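Local coordinates for protein phosphoribosylaminoimidazole carboxylase, ATPase subunit (Bacillus anthracis, PDB 4DLK) that probably uses ATP and bicarbonate to carboxylate aminoimidazole ribonucleotide, giving N5-carboxyaminoimidazole ribonucleotide in purine biosynthesis, as expected of an ATP-grasp enzyme, at residues A[143-148]-A[180-185]. Sequence-based numbering, arbitrary orientation.
With ATP (adenosine-5'-triphosphate), chain F.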
ATOM      1  N   PRO A 143       0.690  45.073   6.130  1.00 29.85           N
ATOM      2  CA  PRO A 143       1.826  44.174   6.284  1.00 28.16           C
ATOM      3  C   PRO A 143       2.243  43.498   4.968  1.00 26.87           C
ATOM      4  O   PRO A 143       1.453  43.426   4.019  1.00 25.61           O
ATOM      5  CB  PRO A 143       1.322  43.143   7.298  1.00 27.95           C
ATOM      6  CG  PRO A 143      -0.165  43.138   7.140  1.00 28.65           C
ATOM      7  CD  PRO A 143      -0.588  44.395   6.426  1.00 29.54           C
ATOM      8  N   SER A 144       3.487  43.029   4.924  1.00 25.74           N
ATOM      9  CA  SER A 144       4.037  42.364   3.745  1.00 25.30           C
ATOM     10  C   SER A 144       5.094  41.354   4.172  1.00 24.87           C
ATOM     11  O   SER A 144       5.485  41.310   5.341  1.00 25.09           O
ATOM     12  CB  SER A 144       4.624  43.388   2.768  1.00 25.20           C
ATOM     13  OG  SER A 144       5.688  44.118   3.362  1.00 25.47           O
ATOM     14  N   VAL A 145       5.552  40.539   3.228  1.00 23.58           N
ATOM     15  CA  VAL A 145       6.531  39.499   3.534  1.00 22.83           C
ATOM     16  C   VAL A 145       7.628  39.422   2.465  1.00 21.89           C
ATOM     17  O   VAL A 145       7.350  39.291   1.262  1.00 20.91           O
ATOM     18  CB  VAL A 145       5.844  38.124   3.777  1.00 22.73           C
ATOM     19  CG1 VAL A 145       5.105  37.647   2.537  1.00 22.99           C
ATOM     20  CG2 VAL A 145       6.848  37.073   4.235  1.00 22.92           C
ATOM     21  N   LEU A 146       8.873  39.523   2.916  1.00 21.46           N
ATOM     22  CA  LEU A 146      10.014  39.425   2.022  1.00 21.10           C
ATOM     23  C   LEU A 146      10.579  38.014   2.075  1.00 21.09           C
ATOM     24  O   LEU A 146      10.921  37.522   3.150  1.00 21.82           O
ATOM     25  CB  LEU A 146      11.087  40.459   2.399  1.00 21.20           C
ATOM     26  CG  LEU A 146      12.224  40.709   1.406  1.00 20.84           C
ATOM     27  CD1 LEU A 146      11.706  41.409   0.157  1.00 20.93           C
ATOM     28  CD2 LEU A 146      13.312  41.545   2.062  1.00 21.43           C
ATOM     29  N   LYS A 147      10.671  37.367   0.914  1.00 20.43           N
ATOM     30  CA  LYS A 147      11.204  36.004   0.811  1.00 20.33           C
ATOM     31  C   LYS A 147      12.339  35.938  -0.201  1.00 20.11           C
ATOM     32  O   LYS A 147      12.256  36.554  -1.261  1.00 20.29           O
ATOM     33  CB  LYS A 147      10.125  35.029   0.342  1.00 20.33           C
ATOM     34  CG  LYS A 147       8.804  35.088   1.084  1.00 20.87           C
ATOM     35  CD  LYS A 147       7.799  34.156   0.436  1.00 20.58           C
ATOM     36  CE  LYS A 147       6.419  34.345   1.042  1.00 21.19           C
ATOM     37  NZ  LYS A 147       5.448  33.363   0.481  1.00 21.01           N
ATOM     38  N   THR A 148      13.381  35.174   0.114  1.00 19.55           N
ATOM     39  CA  THR A 148      14.402  34.832  -0.877  1.00 19.23           C
ATOM     40  C   THR A 148      13.743  34.072  -2.025  1.00 19.29           C
ATOM     41  O   THR A 148      12.873  33.219  -1.799  1.00 19.25           O
ATOM     42  CB  THR A 148      15.527  33.967  -0.278  1.00 19.19           C
ATOM     43  OG1 THR A 148      14.969  32.765   0.276  1.00 19.68           O
ATOM     44  CG2 THR A 148      16.273  34.725   0.824  1.00 19.55           C
ATOM     45  N   ILE A 180      11.671  38.428  -3.180  1.00 18.46           N
ATOM     46  CA  ILE A 180      10.381  38.961  -3.593  1.00 18.76           C
ATOM     47  C   ILE A 180       9.663  39.540  -2.376  1.00 18.59           C
ATOM     48  O   ILE A 180       9.772  39.002  -1.269  1.00 18.26           O
ATOM     49  CB  ILE A 180       9.474  37.903  -4.271  1.00 19.27           C
ATOM     50  CG1 ILE A 180       9.650  36.517  -3.636  1.00 20.07           C
ATOM     51  CG2 ILE A 180       9.778  37.798  -5.755  1.00 18.98           C
ATOM     52  CD1 ILE A 180       8.607  36.171  -2.610  1.00 21.00           C
ATOM     53  N   LEU A 181       8.963  40.651  -2.573  1.00 18.55           N
ATOM     54  CA  LEU A 181       8.078  41.156  -1.537  1.00 19.15           C
ATOM     55  C   LEU A 181       6.656  40.807  -1.932  1.00 19.15           C
ATOM     56  O   LEU A 181       6.241  41.052  -3.067  1.00 18.30           O
ATOM     57  CB  LEU A 181       8.231  42.666  -1.336  1.00 19.63           C
ATOM     58  CG  LEU A 181       7.569  43.221  -0.067  1.00 19.74           C
ATOM     59  CD1 LEU A 181       8.324  42.787   1.182  1.00 19.58           C
ATOM     60  CD2 LEU A 181       7.446  44.737  -0.111  1.00 20.07           C
ATOM     61  N   GLU A 182       5.930  40.203  -0.998  1.00 19.48           N
ATOM     62  CA  GLU A 182       4.537  39.845  -1.219  1.00 20.67           C
ATOM     63  C   GLU A 182       3.665  40.583  -0.231  1.00 20.61           C
ATOM     64  O   GLU A 182       4.036  40.732   0.923  1.00 20.96           O
ATOM     65  CB  GLU A 182       4.318  38.356  -0.977  1.00 21.14           C
ATOM     66  CG  GLU A 182       4.865  37.420  -2.033  1.00 22.32           C
ATOM     67  CD  GLU A 182       4.587  35.972  -1.690  1.00 22.83           C
ATOM     68  OE1 GLU A 182       5.235  35.099  -2.299  1.00 24.30           O
ATOM     69  OE2 GLU A 182       3.727  35.703  -0.806  1.00 22.42           O
ATOM     70  N   LYS A 183       2.493  41.009  -0.680  1.00 21.52           N
ATOM     71  CA  LYS A 183       1.482  41.536   0.219  1.00 22.68           C
ATOM     72  C   LYS A 183       1.015  40.419   1.149  1.00 22.47           C
ATOM     73  O   LYS A 183       0.859  39.268   0.731  1.00 20.81           O
ATOM     74  CB  LYS A 183       0.309  42.107  -0.575  1.00 24.38           C
ATOM     75  CG  LYS A 183      -0.645  42.960   0.248  1.00 25.98           C
ATOM     76  CD  LYS A 183      -1.582  43.759  -0.644  1.00 27.33           C
ATOM     77  CE  LYS A 183      -2.398  44.744   0.178  1.00 28.03           C
ATOM     78  NZ  LYS A 183      -3.063  45.761  -0.687  1.00 30.14           N
ATOM     79  N   TRP A 184       0.828  40.761   2.418  1.00 22.95           N
ATOM     80  CA  TRP A 184       0.321  39.815   3.399  1.00 23.78           C
ATOM     81  C   TRP A 184      -1.107  39.477   3.076  1.00 23.97           C
ATOM     82  O   TRP A 184      -1.936  40.368   2.879  1.00 24.40           O
ATOM     83  CB  TRP A 184       0.427  40.402   4.798  1.00 25.28           C
ATOM     84  CG  TRP A 184      -0.041  39.474   5.889  1.00 26.52           C
ATOM     85  CD1 TRP A 184      -1.317  39.386   6.442  1.00 27.36           C
ATOM     86  CD2 TRP A 184       0.755  38.470   6.602  1.00 27.35           C
ATOM     87  NE1 TRP A 184      -1.363  38.418   7.417  1.00 28.41           N
ATOM     88  CE2 TRP A 184      -0.154  37.834   7.566  1.00 27.83           C
ATOM     89  CE3 TRP A 184       2.077  38.047   6.539  1.00 27.48           C
ATOM     90  CZ2 TRP A 184       0.269  36.828   8.417  1.00 28.45           C
ATOM     91  CZ3 TRP A 184       2.491  37.028   7.406  1.00 28.08           C
ATOM     92  CH2 TRP A 184       1.609  36.437   8.322  1.00 28.27           C
ATOM     93  N   VAL A 185      -1.395  38.184   2.983  1.00 23.04           N
ATOM     94  CA  VAL A 185      -2.746  37.714   2.700  1.00 23.02           C
ATOM     95  C   VAL A 185      -3.379  37.348   4.035  1.00 23.14           C
ATOM     96  O   VAL A 185      -2.902  36.435   4.705  1.00 23.00           O
ATOM     97  CB  VAL A 185      -2.749  36.474   1.769  1.00 22.61           C
ATOM     98  CG1 VAL A 185      -4.171  36.005   1.482  1.00 22.48           C
ATOM     99  CG2 VAL A 185      -2.023  36.770   0.466  1.00 22.63           C
TER
HETATM  100  PG  ATP F 404       7.845  25.313   3.759  1.00 18.58           P
HETATM  101  O1G ATP F 404       7.176  25.316   2.402  1.00 18.04           O
HETATM  102  O2G ATP F 404       6.889  24.950   4.881  1.00 18.31           O
HETATM  103  O3G ATP F 404       9.157  24.569   3.793  1.00 18.11           O
HETATM  104  PB  ATP F 404       8.353  28.083   3.066  1.00 18.85           P
HETATM  105  O1B ATP F 404       8.978  29.215   3.823  1.00 18.75           O
HETATM  106  O2B ATP F 404       8.894  27.653   1.729  1.00 18.56           O
HETATM  107  O3B ATP F 404       8.308  26.827   4.092  1.00 18.58           O
HETATM  108  PA  ATP F 404       6.004  29.651   2.479  1.00 20.11           P
HETATM  109  O1A ATP F 404       4.616  29.220   2.096  1.00 20.28           O
HETATM  110  O2A ATP F 404       6.842  30.427   1.495  1.00 20.69           O
HETATM  111  O3A ATP F 404       6.767  28.316   2.937  1.00 19.71           O
HETATM  112  O5' ATP F 404       5.865  30.531   3.822  1.00 20.81           O
HETATM  113  C5' ATP F 404       5.670  29.900   5.089  1.00 21.18           C
HETATM  114  C4' ATP F 404       4.452  30.463   5.810  1.00 21.55           C
HETATM  115  O4' ATP F 404       4.490  31.896   5.818  1.00 22.00           O
HETATM  116  C3' ATP F 404       3.142  30.092   5.130  1.00 21.93           C
HETATM  117  O3' ATP F 404       2.620  28.844   5.595  1.00 22.14           O
HETATM  118  C2' ATP F 404       2.222  31.244   5.477  1.00 21.96           C
HETATM  119  O2' ATP F 404       1.548  30.995   6.716  1.00 23.00           O
HETATM  120  C1' ATP F 404       3.160  32.415   5.685  1.00 21.82           C
HETATM  121  N9  ATP F 404       3.063  33.282   4.491  1.00 21.72           N
HETATM  122  C8  ATP F 404       3.874  33.238   3.412  1.00 21.81           C
HETATM  123  N7  ATP F 404       3.512  34.161   2.491  1.00 21.86           N
HETATM  124  C5  ATP F 404       2.445  34.817   2.976  1.00 21.63           C
HETATM  125  C6  ATP F 404       1.569  35.916   2.509  1.00 21.60           C
HETATM  126  N6  ATP F 404       1.779  36.507   1.306  1.00 21.10           N
HETATM  127  N1  ATP F 404       0.553  36.302   3.322  1.00 21.88           N
HETATM  128  C2  ATP F 404       0.332  35.720   4.523  1.00 22.30           C
HETATM  129  N3  ATP F 404       1.094  34.721   5.008  1.00 21.85           N
HETATM  130  C4  ATP F 404       2.146  34.232   4.295  1.00 21.94           C
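Against the indole of Trp184, Pro143 and the adenine of ATP meet the ring differently: Pro143 CG comes in obliquely and lies 3.6 Å from Trp184 CB, whereas ATP C2 sits over the centre of one face, 3.4 Å above its plane; Arg162 makes a cation-pi contact with the same ring. With CG anti to the backbone N (chi1 -178°), Trp184 carries its wide, flat ring past Pro143 to lie against the adenine, a task suited to a large aromatic, and Val160 of strand 158-161 also touches it. In the backbone, Trp184 N donates to Pro143 O from above the carbonyl plane; a cis peptide bond precedes Pro143, a place that suits proline above other residues.

From there the strands run antiparallel, with two backbone hydrogen bonds each in the pairs Val145–Glu182 and Lys147–Ile180. The side chains of these four residues share the nucleotide face. Val145 CG1 packs on Glu182 CB at 3.7 Å, a compact apolar patch near the base, and Ile180 CD1 packs on the Lys147 methylenes, 3.5 Å from CB. Extended beyond CG, Lys147 crosses to Glu182 in a salt bridge (NZ to OE2, 3.2 Å) whose hydrogen bonds are weak, and its NZ also donates to ATP N7 at 2.9 Å and, weakly, to O2A of the alpha phosphate. Glu182 OE2 accepts from ATP N6 (3.0 Å), while OE1 pairs with Lys111. These cations probably keep the carboxylate ionised. Lys183 O takes N6 as well, and Val185 N gives ATP N1 a nearly straight bond (178°): together they read the adenine edge, as in the ATP-grasp fold.

On the other face Leu146 CD1 meets Leu181 CD1 at 3.8 Å, apolar branches, Leu146 resting on Leu133 and Leu181 on Ile137 of helix 130-140. Strand 144-148 also bonds to strand 158-161, and strand 179-183 to strand 124-127, making these two the central strands of a four-stranded antiparallel sheet.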